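Long-range contacts in putative Type I topoisomerase (Deinococcus radiodurans, PDB 3M4A), which probably relaxes DNA as a type IB topoisomerase, breaking one strand, allowing passage and rejoining it without ATP, and is seen here bound to duplex DNA: residues Ala40-Arg44 with Val56-Ala60; Arg94-Ala99 with Asp237-Trp241; Gly151-Leu155 with Arg216-Thr220; Leu246-Leu251 with Asp269-Val274. All coordinates share one frame. Residue numbers count along the deposited sequence, not the author numbering.

Overall arrangement
The four contacts run from the N-terminal β-sheet domain into the largely helical catalytic core. Contact 1 stands apart at the surface, its centre about 27 Å from that of the chain and about 24 Å from the centre of contact 2. Contact 2 is the most central, about 8 Å from the chain's centre. It shares helix 235-254 with contact 4, whose centre is about 17 Å away. Contact 3 is nested in the sequence loop that contact 2 closes, with their centres about 22 Å apart; contacts 1 and 4 lie on opposite sides of the chain's centre. None touches the bound DNA: nearest atoms are about 14 Å from it for contact 2 and 22 Å for contact 1.

Contact 1 (Ala40-Arg44 with Val56-Ala60); sequences ARIAR and VSPDA
In the N-terminal domain of this bacterial topoisomerase IB, a short helix packs against the turn that leaves strand 54-56 of a three-stranded antiparallel sheet. Residues 41-44 are helical, and the CA atoms of Ile42 and Val56 lie 7.6 Å apart, those of Arg41 and Ala60 7.4 Å. Val56, extended (phi/psi -133/145), aims its CA-CB bond at the helix, and its CG1 meets Ile42 CG1 at 3.7 Å. Ser57 offers its carbonyl to Arg41, whose t, t, p side chain reaches over so that NH1 and NH2 each donate a weak hydrogen bond to Ser57 O at 3.3 Å. Ser57 OG bonds Asn62 and also donates to Asp59 O at 2.8 Å, bracing the turn. Pro58 and Asp59 direct their CA-CB bonds away; Asp59 O and Ala60 N lie over one guanidinium face. Gln65 adds a weak bond to Arg41 NH1, tying this end to strand 64-69. Finally, Ala60 lies against the guanidinium, its CA 3.4 Å and its CB 3.7 Å from Arg41 NE.

Contact 2 (Arg94-Ala99 with Asp237-Trp241); sequences RLTRFA and DFRTW
A buried helix-helix crossing in the catalytic core, built on an aromatic cluster with a salt bridge beside it, joins helix 91-113 to helix 235-254. The axes of segments 94-99 and 237-241 approach to 10.6 Å at a signed crossing angle of -107°. The nearest CA pairs are Leu95-Trp241 (6.3 Å) and Phe98-Asp237 (7.6 Å). Arg94, extended with chi1 to chi3 all t, forms a two-pronged salt bridge: NE to Asp237 OD1 at 2.8 Å and NH2 to Asp237 OD2 at 2.9 Å. Asp237 OD2 also accepts from Thr234 N. Phe98 (chi1 t) carries Asp237 CB over one face, in a CH-pi contact 3.9 Å from the ring centroid, and turns its edge to the faces of Phe238 and of the Trp241 five-membered ring, both offset edge-to-face pairs with centroids 5.5 Å apart (planes at 78° and 63°). Trp241 (chi1 t) spreads against helix 91-113, its CH2 3.5 Å from Ala99 CB and its CB 4.0 Å from Leu95 CD2; NE1 bonds Glu325. An aromatic cluster flanked by a bidentate Arg-Asp salt bridge is thus the interface of two steeply crossed helices in the type IB catalytic core.

Contact 3 (Gly151-Leu155 with Arg216-Thr220); sequences GLSTL and RIHST
Gly151 opens a tight turn in the loop between helix 141-147 and strand 160-163: its N donates to Thr154 OG1 at 2.9 Å, and its O accepts from Thr154 N at 3.1 Å. Leu152 begins a single 3-10 turn. Ser153 then provides most of this segment's share of the contact, with its CA 5.6 Å from that of Ser219 and its CB directed at segment 216-220. Its O accepts a hydrogen bond from Arg216 NH2 at 3.0 Å. With chi1 p, its OG lies 3.5 Å from Ser219 CB, donates to Val138 O, and accepts from a water at 2.8 Å; the same water receives Ser219 N at 2.8 Å, bridging to the first turn of helix 219-230. Thr154 adds only a looser approach, CG2 to Arg216 NH2 at 4.2 Å. Arg216, at the end of strand 214-216, has its main polar partner in Asp141, a salt bridge that also engages NH2, and makes a cation-pi contact with Trp202. Asp141 also hydrogen-bonds ND1 of His218, the N-cap residue of helix 219-230. The arrangement is a polar, water-bridged junction between a 3-10 turn and a strand-to-helix connection within the catalytic core.

Contact 4 (Leu246-Leu251 with Asp269-Val274); sequences LAAEYL and DCVKFV
Two consecutive helices of the catalytic core, their N-to-C directions 135° apart, pack together here: helix 235-254 against helix 260-278. Segments 246-251 and 269-274 approach to 9.6 Å between axes, with a signed crossing angle of 135°, and no direct hydrogen bond links them; the fit is one of shape. The backbones come nearest at Ala247 and Cys270, CA atoms 6.1 Å apart, both CA-CB bonds sideways. The Cys270 thiol (chi1 t) lodges between Ala247 and Leu251, with SG 3.6 Å from Ala247 CB and 4.0 Å from Leu251 CG. Next to this small pair, Val274 presses its CG2 to 3.7 Å from Ala247 N and 4.2 Å from Leu246 CD2. About one turn further along the first helix, Tyr250 (chi1 t) projects across the second, its CD2 3.5 Å from Cys270 CB, and Cys270 SG sits 5.0 Å from the Tyr250 ring centroid in an oblique sulfur-aromatic contact. Phe273, also chi1 t, flanks the tyrosine: their rings meet obliquely, centroids 5.1 Å apart and planes at 39°, with Leu246 CD2 near the Phe273 ring edge. Leu251 also packs on Ile294 and Phe295 of helix 292-299, so a third helix backs the pair. At the outer end, Asp269, salt-bridged to Lys265, takes a water's proton at OD2 (2.9 Å), and that water lies in a weak hydrogen bond 3.4 Å from Tyr250 OH.

Contact 1 (Ala40-Arg44 with Val56-Ala60)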
loop_
_atom_site.group_PDB
_atom_site.type_symbol
_atom_site.label_atom_id
_atom_site.label_comp_id
_atom_site.label_asym_id
_atom_site.label_seq_id
_atom_site.Cartn_x
_atom_site.Cartn_y
_atom_site.Cartn_z
ATOM N N ALA A 40 -29.825 -13.318 7.272
ATOM C CA ALA A 40 -29.893 -13.843 5.912
ATOM C C ALA A 40 -28.554 -13.685 5.195
ATOM O O ALA A 40 -28.086 -14.607 4.524
ATOM C CB ALA A 40 -30.999 -13.145 5.130
ATOM N N ARG A 41 -27.949 -12.505 5.337
ATOM C CA ARG A 41 -26.634 -12.222 4.754
ATOM C C ARG A 41 -25.560 -13.128 5.343
ATOM O O ARG A 41 -24.783 -13.744 4.612
ATOM C CB ARG A 41 -26.251 -10.756 4.984
ATOM C CG ARG A 41 -24.832 -10.419 4.549
ATOM C CD ARG A 41 -24.543 -8.931 4.628
ATOM N NE ARG A 41 -24.909 -8.323 5.911
ATOM C CZ ARG A 41 -24.268 -8.506 7.067
ATOM N NH1 ARG A 41 -23.210 -9.311 7.153
ATOM N NH2 ARG A 41 -24.697 -7.880 8.158
ATOM N N ILE A 42 -25.527 -13.193 6.670
ATOM C CA ILE A 42 -24.555 -14.010 7.397
ATOM C C ILE A 42 -24.629 -15.477 6.957
ATOM O O ILE A 42 -23.601 -16.153 6.862
ATOM C CB ILE A 42 -24.764 -13.907 8.930
ATOM C CG1 ILE A 42 -24.547 -12.463 9.408
ATOM C CG2 ILE A 42 -23.821 -14.849 9.668
ATOM C CD1 ILE A 42 -24.828 -12.246 10.880
ATOM N N ALA A 43 -25.843 -15.951 6.676
ATOM C CA ALA A 43 -26.054 -17.323 6.201
ATOM C C ALA A 43 -25.461 -17.571 4.811
ATOM O O ALA A 43 -24.909 -18.643 4.560
ATOM C CB ALA A 43 -27.544 -17.666 6.205
ATOM N N ARG A 44 -25.574 -16.589 3.913
ATOM C CA ARG A 44 -25.033 -16.723 2.550
ATOM C C ARG A 44 -23.502 -16.721 2.505
ATOM O O ARG A 44 -22.912 -17.189 1.530
ATOM C CB ARG A 44 -25.556 -15.614 1.631
ATOM C CG ARG A 44 -27.035 -15.709 1.296
ATOM C CD ARG A 44 -27.379 -14.871 0.069
ATOM N NE ARG A 44 -28.663 -14.185 0.214
ATOM C CZ ARG A 44 -28.855 -13.058 0.903
ATOM N NH1 ARG A 44 -27.848 -12.458 1.533
ATOM N NH2 ARG A 44 -30.069 -12.523 0.964
ATOM N N VAL A 56 -18.204 -11.410 12.862
ATOM C CA VAL A 56 -18.959 -11.097 11.654
ATOM C C VAL A 56 -19.270 -9.601 11.608
ATOM O O VAL A 56 -19.483 -8.968 12.646
ATOM C CB VAL A 56 -20.272 -11.911 11.596
ATOM C CG1 VAL A 56 -21.009 -11.656 10.290
ATOM C CG2 VAL A 56 -19.982 -13.399 11.761
ATOM N N SER A 57 -19.270 -9.041 10.399
ATOM C CA SER A 57 -19.616 -7.640 10.209
ATOM C C SER A 57 -21.097 -7.439 10.513
ATOM O O SER A 57 -21.936 -8.171 9.982
ATOM C CB SER A 57 -19.333 -7.201 8.771
ATOM O OG SER A 57 -19.872 -5.910 8.524
ATOM N N PRO A 58 -21.428 -6.439 11.352
ATOM C CA PRO A 58 -22.829 -6.099 11.603
ATOM C C PRO A 58 -23.410 -5.191 10.512
ATOM O O PRO A 58 -24.314 -4.402 10.783
ATOM C CB PRO A 58 -22.765 -5.371 12.950
ATOM C CG PRO A 58 -21.423 -4.722 12.959
ATOM C CD PRO A 58 -20.507 -5.579 12.120
ATOM N N ASP A 59 -22.915 -5.337 9.285
ATOM C CA ASP A 59 -23.158 -4.373 8.220
ATOM C C ASP A 59 -22.936 -5.040 6.859
ATOM O O ASP A 59 -21.987 -5.813 6.689
ATOM C CB ASP A 59 -22.201 -3.193 8.407
ATOM C CG ASP A 59 -22.464 -2.057 7.448
ATOM O OD1 ASP A 59 -23.578 -1.982 6.889
ATOM O OD2 ASP A 59 -21.546 -1.229 7.268
ATOM N N ALA A 60 -23.808 -4.745 5.898
ATOM C CA ALA A 60 -23.741 -5.385 4.581
ATOM C C ALA A 60 -22.630 -4.826 3.688
ATOM O O ALA A 60 -22.278 -5.451 2.686
ATOM C CB ALA A 60 -25.087 -5.279 3.866
#

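Contact 2 (Arg94-Ala99 with Asp237-Trp241)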
loop_
_atom_site.group_PDB
_atom_site.type_symbol
_atom_site.label_atom_id
_atom_site.label_comp_id
_atom_site.label_asym_id
_atom_site.label_seq_id
_atom_site.Cartn_x
_atom_site.Cartn_y
_atom_site.Cartn_z
ATOM N N ARG A 94 -13.077 1.734 -5.069
ATOM C CA ARG A 94 -12.130 0.840 -4.410
ATOM C C ARG A 94 -11.079 1.632 -3.621
ATOM O O ARG A 94 -10.746 1.259 -2.488
ATOM C CB ARG A 94 -11.441 -0.095 -5.402
ATOM C CG ARG A 94 -10.694 -1.232 -4.720
ATOM C CD ARG A 94 -10.043 -2.149 -5.722
ATOM N NE ARG A 94 -9.123 -3.105 -5.099
ATOM C CZ ARG A 94 -9.488 -4.290 -4.614
ATOM N NH1 ARG A 94 -10.754 -4.692 -4.690
ATOM N NH2 ARG A 94 -8.582 -5.096 -4.078
ATOM N N LEU A 95 -10.579 2.719 -4.200
ATOM C CA LEU A 95 -9.533 3.516 -3.541
ATOM C C LEU A 95 -10.038 4.293 -2.324
ATOM O O LEU A 95 -9.304 4.471 -1.351
ATOM C CB LEU A 95 -8.878 4.491 -4.529
ATOM C CG LEU A 95 -7.954 3.891 -5.597
ATOM C CD1 LEU A 95 -7.217 4.984 -6.350
ATOM C CD2 LEU A 95 -6.975 2.899 -4.980
ATOM N N THR A 96 -11.272 4.788 -2.374
ATOM C CA THR A 96 -11.843 5.454 -1.202
ATOM C C THR A 96 -11.926 4.475 -0.048
ATOM O O THR A 96 -11.606 4.815 1.084
ATOM C CB THR A 96 -13.265 5.987 -1.509
ATOM O OG1 THR A 96 -13.219 6.812 -2.676
ATOM C CG2 THR A 96 -13.804 6.796 -0.340
ATOM N N ARG A 97 -12.338 3.247 -0.341
ATOM C CA ARG A 97 -12.425 2.229 0.684
ATOM C C ARG A 97 -11.036 1.799 1.163
ATOM O O ARG A 97 -10.816 1.623 2.355
ATOM C CB ARG A 97 -13.222 1.025 0.193
ATOM C CG ARG A 97 -13.704 0.126 1.318
ATOM C CD ARG A 97 -14.800 0.780 2.188
ATOM N NE ARG A 97 -16.090 0.849 1.506
ATOM C CZ ARG A 97 -16.969 -0.149 1.416
ATOM N NH1 ARG A 97 -16.713 -1.338 1.949
ATOM N NH2 ARG A 97 -18.117 0.039 0.777
ATOM N N PHE A 98 -10.097 1.662 0.234
ATOM C CA PHE A 98 -8.702 1.375 0.608
ATOM C C PHE A 98 -8.149 2.450 1.558
ATOM O O PHE A 98 -7.504 2.124 2.560
ATOM C CB PHE A 98 -7.830 1.267 -0.639
ATOM C CG PHE A 98 -6.402 0.898 -0.354
ATOM C CD1 PHE A 98 -6.089 -0.361 0.115
ATOM C CD2 PHE A 98 -5.368 1.801 -0.580
ATOM C CE1 PHE A 98 -4.787 -0.737 0.364
ATOM C CE2 PHE A 98 -4.040 1.433 -0.333
ATOM C CZ PHE A 98 -3.758 0.175 0.154
ATOM N N ALA A 99 -8.424 3.726 1.280
ATOM C CA ALA A 99 -7.988 4.812 2.153
ATOM C C ALA A 99 -8.607 4.677 3.542
ATOM O O ALA A 99 -7.998 5.053 4.542
ATOM C CB ALA A 99 -8.354 6.163 1.538
ATOM N N ASP A 237 -2.960 -2.760 -4.679
ATOM C CA ASP A 237 -3.667 -1.557 -4.255
ATOM C C ASP A 237 -2.709 -0.463 -3.764
ATOM O O ASP A 237 -3.027 0.721 -3.862
ATOM C CB ASP A 237 -4.725 -1.879 -3.197
ATOM C CG ASP A 237 -5.890 -2.668 -3.771
ATOM O OD1 ASP A 237 -6.602 -2.106 -4.629
ATOM O OD2 ASP A 237 -6.078 -3.842 -3.372
ATOM N N PHE A 238 -1.534 -0.824 -3.260
ATOM C CA PHE A 238 -0.553 0.215 -2.883
ATOM C C PHE A 238 -0.036 0.968 -4.106
ATOM O O PHE A 238 0.281 2.161 -4.019
ATOM C CB PHE A 238 0.646 -0.376 -2.149
ATOM C CG PHE A 238 0.352 -0.856 -0.750
ATOM C CD1 PHE A 238 -0.052 0.038 0.238
ATOM C CD2 PHE A 238 0.530 -2.188 -0.418
ATOM C CE1 PHE A 238 -0.304 -0.392 1.524
ATOM C CE2 PHE A 238 0.280 -2.637 0.879
ATOM C CZ PHE A 238 -0.137 -1.732 1.855
ATOM N N ARG A 239 0.034 0.287 -5.250
ATOM C CA ARG A 239 0.531 0.915 -6.470
ATOM C C ARG A 239 -0.521 1.772 -7.164
ATOM O O ARG A 239 -0.208 2.848 -7.652
ATOM C CB ARG A 239 1.135 -0.125 -7.418
ATOM C CG ARG A 239 2.527 -0.528 -6.958
ATOM C CD ARG A 239 3.025 -1.789 -7.633
ATOM N NE ARG A 239 3.094 -1.655 -9.096
ATOM C CZ ARG A 239 4.076 -1.043 -9.759
ATOM N NH1 ARG A 239 5.084 -0.464 -9.117
ATOM N NH2 ARG A 239 4.045 -1.019 -11.086
ATOM N N THR A 240 -1.777 1.332 -7.152
ATOM C CA THR A 240 -2.862 2.144 -7.696
ATOM C C THR A 240 -3.154 3.360 -6.782
ATOM O O THR A 240 -3.252 4.483 -7.254
ATOM C CB THR A 240 -4.142 1.314 -7.920
ATOM O OG1 THR A 240 -4.565 0.719 -6.689
ATOM C CG2 THR A 240 -3.901 0.217 -8.965
ATOM N N TRP A 241 -3.246 3.142 -5.473
ATOM C CA TRP A 241 -3.361 4.265 -4.531
ATOM C C TRP A 241 -2.151 5.188 -4.622
ATOM O O TRP A 241 -2.292 6.400 -4.787
ATOM C CB TRP A 241 -3.512 3.756 -3.094
ATOM C CG TRP A 241 -3.473 4.834 -2.057
ATOM C CD1 TRP A 241 -2.417 5.148 -1.227
ATOM C CD2 TRP A 241 -4.525 5.745 -1.723
ATOM N NE1 TRP A 241 -2.763 6.178 -0.393
ATOM C CE2 TRP A 241 -4.043 6.580 -0.679
ATOM C CE3 TRP A 241 -5.825 5.948 -2.201
ATOM C CZ2 TRP A 241 -4.812 7.596 -0.114
ATOM C CZ3 TRP A 241 -6.598 6.954 -1.621
ATOM C CH2 TRP A 241 -6.089 7.774 -0.602
#

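Contact 3 (Gly151-Leu155 with Arg216-Thr220)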
loop_
_atom_site.group_PDB
_atom_site.type_symbol
_atom_site.label_atom_id
_atom_site.label_comp_id
_atom_site.label_asym_id
_atom_site.label_seq_id
_atom_site.Cartn_x
_atom_site.Cartn_y
_atom_site.Cartn_z
ATOM N N GLY A 151 12.038 -7.414 -7.438
ATOM C CA GLY A 151 10.956 -6.704 -6.786
ATOM C C GLY A 151 11.315 -6.639 -5.320
ATOM O O GLY A 151 12.377 -7.083 -4.930
ATOM N N LEU A 152 10.435 -6.119 -4.488
ATOM C CA LEU A 152 10.806 -5.882 -3.092
ATOM C C LEU A 152 11.332 -7.142 -2.384
ATOM O O LEU A 152 12.375 -7.096 -1.724
ATOM C CB LEU A 152 9.619 -5.295 -2.335
ATOM C CG LEU A 152 9.929 -4.880 -0.897
ATOM C CD1 LEU A 152 10.888 -3.689 -0.859
ATOM C CD2 LEU A 152 8.610 -4.573 -0.158
ATOM N N SER A 153 10.621 -8.260 -2.527
ATOM C CA SER A 153 10.939 -9.476 -1.763
ATOM C C SER A 153 12.179 -10.206 -2.278
ATOM O O SER A 153 12.694 -11.096 -1.604
ATOM C CB SER A 153 9.745 -10.423 -1.690
ATOM O OG SER A 153 9.454 -11.024 -2.933
ATOM N N THR A 154 12.654 -9.820 -3.460
ATOM C CA THR A 154 13.826 -10.419 -4.079
ATOM C C THR A 154 15.020 -9.448 -4.162
ATOM O O THR A 154 16.017 -9.740 -4.811
ATOM C CB THR A 154 13.443 -11.003 -5.466
ATOM O OG1 THR A 154 12.857 -9.993 -6.289
ATOM C CG2 THR A 154 12.421 -12.116 -5.268
ATOM N N LEU A 155 14.949 -8.320 -3.446
ATOM C CA LEU A 155 16.055 -7.385 -3.445
ATOM C C LEU A 155 17.263 -7.982 -2.745
ATOM O O LEU A 155 17.140 -8.752 -1.795
ATOM C CB LEU A 155 15.731 -6.049 -2.757
ATOM C CG LEU A 155 14.739 -5.109 -3.423
ATOM C CD1 LEU A 155 14.710 -3.788 -2.656
ATOM C CD2 LEU A 155 15.100 -4.879 -4.885
ATOM N N ARG A 216 15.279 -15.698 5.062
ATOM C CA ARG A 216 14.662 -14.653 4.251
ATOM C C ARG A 216 13.166 -14.555 4.486
ATOM O O ARG A 216 12.506 -15.544 4.816
ATOM C CB ARG A 216 14.853 -14.944 2.768
ATOM C CG ARG A 216 16.227 -14.699 2.228
ATOM C CD ARG A 216 16.271 -15.066 0.760
ATOM N NE ARG A 216 15.279 -14.299 0.014
ATOM C CZ ARG A 216 14.788 -14.635 -1.176
ATOM N NH1 ARG A 216 15.206 -15.722 -1.819
ATOM N NH2 ARG A 216 13.868 -13.862 -1.731
ATOM N N ILE A 217 12.620 -13.361 4.276
ATOM C CA ILE A 217 11.185 -13.203 4.078
ATOM C C ILE A 217 10.909 -13.298 2.570
ATOM O O ILE A 217 11.368 -12.454 1.793
ATOM C CB ILE A 217 10.660 -11.840 4.580
ATOM C CG1 ILE A 217 10.975 -11.647 6.068
ATOM C CG2 ILE A 217 9.168 -11.718 4.296
ATOM C CD1 ILE A 217 10.340 -12.696 6.997
ATOM N N HIS A 218 10.175 -14.327 2.165
ATOM C CA HIS A 218 9.795 -14.533 0.777
ATOM C C HIS A 218 8.416 -13.943 0.492
ATOM O O HIS A 218 7.655 -13.639 1.407
ATOM C CB HIS A 218 9.778 -16.036 0.454
ATOM C CG HIS A 218 11.101 -16.717 0.651
ATOM N ND1 HIS A 218 11.985 -16.942 -0.380
ATOM C CD2 HIS A 218 11.678 -17.247 1.757
ATOM C CE1 HIS A 218 13.050 -17.575 0.082
ATOM N NE2 HIS A 218 12.892 -17.765 1.377
ATOM N N SER A 219 8.086 -13.816 -0.788
ATOM C CA SER A 219 6.800 -13.258 -1.210
ATOM C C SER A 219 5.578 -13.946 -0.589
ATOM O O SER A 219 4.638 -13.282 -0.180
ATOM C CB SER A 219 6.695 -13.249 -2.743
ATOM O OG SER A 219 6.720 -14.569 -3.279
ATOM N N THR A 220 5.571 -15.275 -0.508
ATOM C CA THR A 220 4.406 -15.971 0.047
ATOM C C THR A 220 4.098 -15.549 1.488
ATOM O O THR A 220 2.950 -15.266 1.821
ATOM C CB THR A 220 4.582 -17.492 -0.020
ATOM O OG1 THR A 220 4.852 -17.864 -1.374
ATOM C CG2 THR A 220 3.303 -18.217 0.485
HETATM O O HOH W 1 9.998 -13.808 -2.895
#

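Contact 4 (Leu246-Leu251 with Asp269-Val274)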
loop_
_atom_site.group_PDB
_atom_site.type_symbol
_atom_site.label_atom_id
_atom_site.label_comp_id
_atom_site.label_asym_id
_atom_site.label_seq_id
_atom_site.Cartn_x
_atom_site.Cartn_y
_atom_site.Cartn_z
ATOM N N LEU A 246 0.658 10.160 -6.049
ATOM C CA LEU A 246 1.803 10.847 -6.668
ATOM C C LEU A 246 1.346 11.781 -7.792
ATOM O O LEU A 246 1.794 12.917 -7.877
ATOM C CB LEU A 246 2.860 9.841 -7.165
ATOM C CG LEU A 246 4.217 10.418 -7.553
ATOM C CD1 LEU A 246 4.933 10.963 -6.348
ATOM C CD2 LEU A 246 5.068 9.357 -8.226
ATOM N N ALA A 247 0.426 11.303 -8.627
ATOM C CA ALA A 247 -0.173 12.133 -9.667
ATOM C C ALA A 247 -0.871 13.360 -9.075
ATOM O O ALA A 247 -0.676 14.489 -9.541
ATOM C CB ALA A 247 -1.135 11.313 -10.515
ATOM N N ALA A 248 -1.660 13.150 -8.032
ATOM C CA ALA A 248 -2.401 14.255 -7.426
ATOM C C ALA A 248 -1.458 15.301 -6.807
ATOM O O ALA A 248 -1.671 16.511 -6.932
ATOM C CB ALA A 248 -3.379 13.714 -6.382
ATOM N N GLU A 249 -0.409 14.827 -6.145
ATOM C CA GLU A 249 0.620 15.712 -5.566
ATOM C C GLU A 249 1.326 16.507 -6.633
ATOM O O GLU A 249 1.511 17.723 -6.505
ATOM C CB GLU A 249 1.652 14.877 -4.817
ATOM C CG GLU A 249 1.168 14.337 -3.514
ATOM C CD GLU A 249 2.166 13.405 -2.832
ATOM O OE1 GLU A 249 3.000 12.757 -3.523
ATOM O OE2 GLU A 249 2.107 13.323 -1.601
ATOM N N TYR A 250 1.713 15.806 -7.692
ATOM C CA TYR A 250 2.362 16.425 -8.837
ATOM C C TYR A 250 1.492 17.534 -9.403
ATOM O O TYR A 250 1.949 18.639 -9.569
ATOM C CB TYR A 250 2.654 15.381 -9.896
ATOM C CG TYR A 250 3.471 15.843 -11.075
ATOM C CD1 TYR A 250 4.871 15.813 -11.034
ATOM C CD2 TYR A 250 2.858 16.263 -12.236
ATOM C CE1 TYR A 250 5.629 16.208 -12.118
ATOM C CE2 TYR A 250 3.617 16.657 -13.344
ATOM C CZ TYR A 250 5.007 16.627 -13.262
ATOM O OH TYR A 250 5.762 17.014 -14.359
ATOM N N LEU A 251 0.229 17.244 -9.687
ATOM C CA LEU A 251 -0.641 18.263 -10.264
ATOM C C LEU A 251 -0.844 19.465 -9.325
ATOM O O LEU A 251 -0.850 20.627 -9.760
ATOM C CB LEU A 251 -1.973 17.629 -10.679
ATOM C CG LEU A 251 -1.884 16.606 -11.821
ATOM C CD1 LEU A 251 -3.192 15.845 -12.015
ATOM C CD2 LEU A 251 -1.448 17.286 -13.131
ATOM N N ASP A 269 2.768 15.224 -18.880
ATOM C CA ASP A 269 3.979 15.228 -18.054
ATOM C C ASP A 269 3.787 14.427 -16.765
ATOM O O ASP A 269 4.688 13.706 -16.330
ATOM C CB ASP A 269 4.386 16.650 -17.680
ATOM C CG ASP A 269 4.962 17.430 -18.849
ATOM O OD1 ASP A 269 5.454 16.813 -19.820
ATOM O OD2 ASP A 269 4.946 18.672 -18.768
ATOM N N CYS A 270 2.615 14.581 -16.160
ATOM C CA CYS A 270 2.259 13.864 -14.934
ATOM C C CYS A 270 2.281 12.352 -15.142
ATOM O O CYS A 270 2.920 11.633 -14.368
ATOM C CB CYS A 270 0.884 14.328 -14.453
ATOM S SG CYS A 270 0.208 13.465 -13.025
ATOM N N VAL A 271 1.611 11.878 -16.195
ATOM C CA VAL A 271 1.565 10.455 -16.504
ATOM C C VAL A 271 2.966 9.892 -16.712
ATOM O O VAL A 271 3.267 8.810 -16.233
ATOM C CB VAL A 271 0.661 10.142 -17.733
ATOM C CG1 VAL A 271 0.790 8.674 -18.155
ATOM C CG2 VAL A 271 -0.792 10.473 -17.406
ATOM N N LYS A 272 3.811 10.639 -17.411
ATOM C CA LYS A 272 5.169 10.173 -17.670
ATOM C C LYS A 272 6.012 10.122 -16.386
ATOM O O LYS A 272 6.823 9.213 -16.218
ATOM C CB LYS A 272 5.815 11.006 -18.782
ATOM C CG LYS A 272 5.049 10.878 -20.100
ATOM C CD LYS A 272 5.837 11.336 -21.315
ATOM C CE LYS A 272 6.091 12.831 -21.284
ATOM N NZ LYS A 272 6.404 13.372 -22.636
ATOM N N PHE A 273 5.784 11.062 -15.467
ATOM C CA PHE A 273 6.510 11.095 -14.188
ATOM C C PHE A 273 6.113 9.899 -13.334
ATOM O O PHE A 273 6.963 9.199 -12.801
ATOM C CB PHE A 273 6.229 12.409 -13.444
ATOM C CG PHE A 273 7.176 12.693 -12.316
ATOM C CD1 PHE A 273 8.170 13.652 -12.448
ATOM C CD2 PHE A 273 7.058 12.024 -11.095
ATOM C CE1 PHE A 273 9.043 13.920 -11.413
ATOM C CE2 PHE A 273 7.931 12.294 -10.035
ATOM C CZ PHE A 273 8.934 13.237 -10.203
ATOM N N VAL A 274 4.811 9.673 -13.202
ATOM C CA VAL A 274 4.322 8.550 -12.405
ATOM C C VAL A 274 4.709 7.214 -13.062
ATOM O O VAL A 274 5.013 6.232 -12.374
ATOM C CB VAL A 274 2.792 8.663 -12.173
ATOM C CG1 VAL A 274 2.245 7.438 -11.421
ATOM C CG2 VAL A 274 2.480 9.944 -11.421
HETATM O O HOH W 2 4.147 19.505 -16.092
#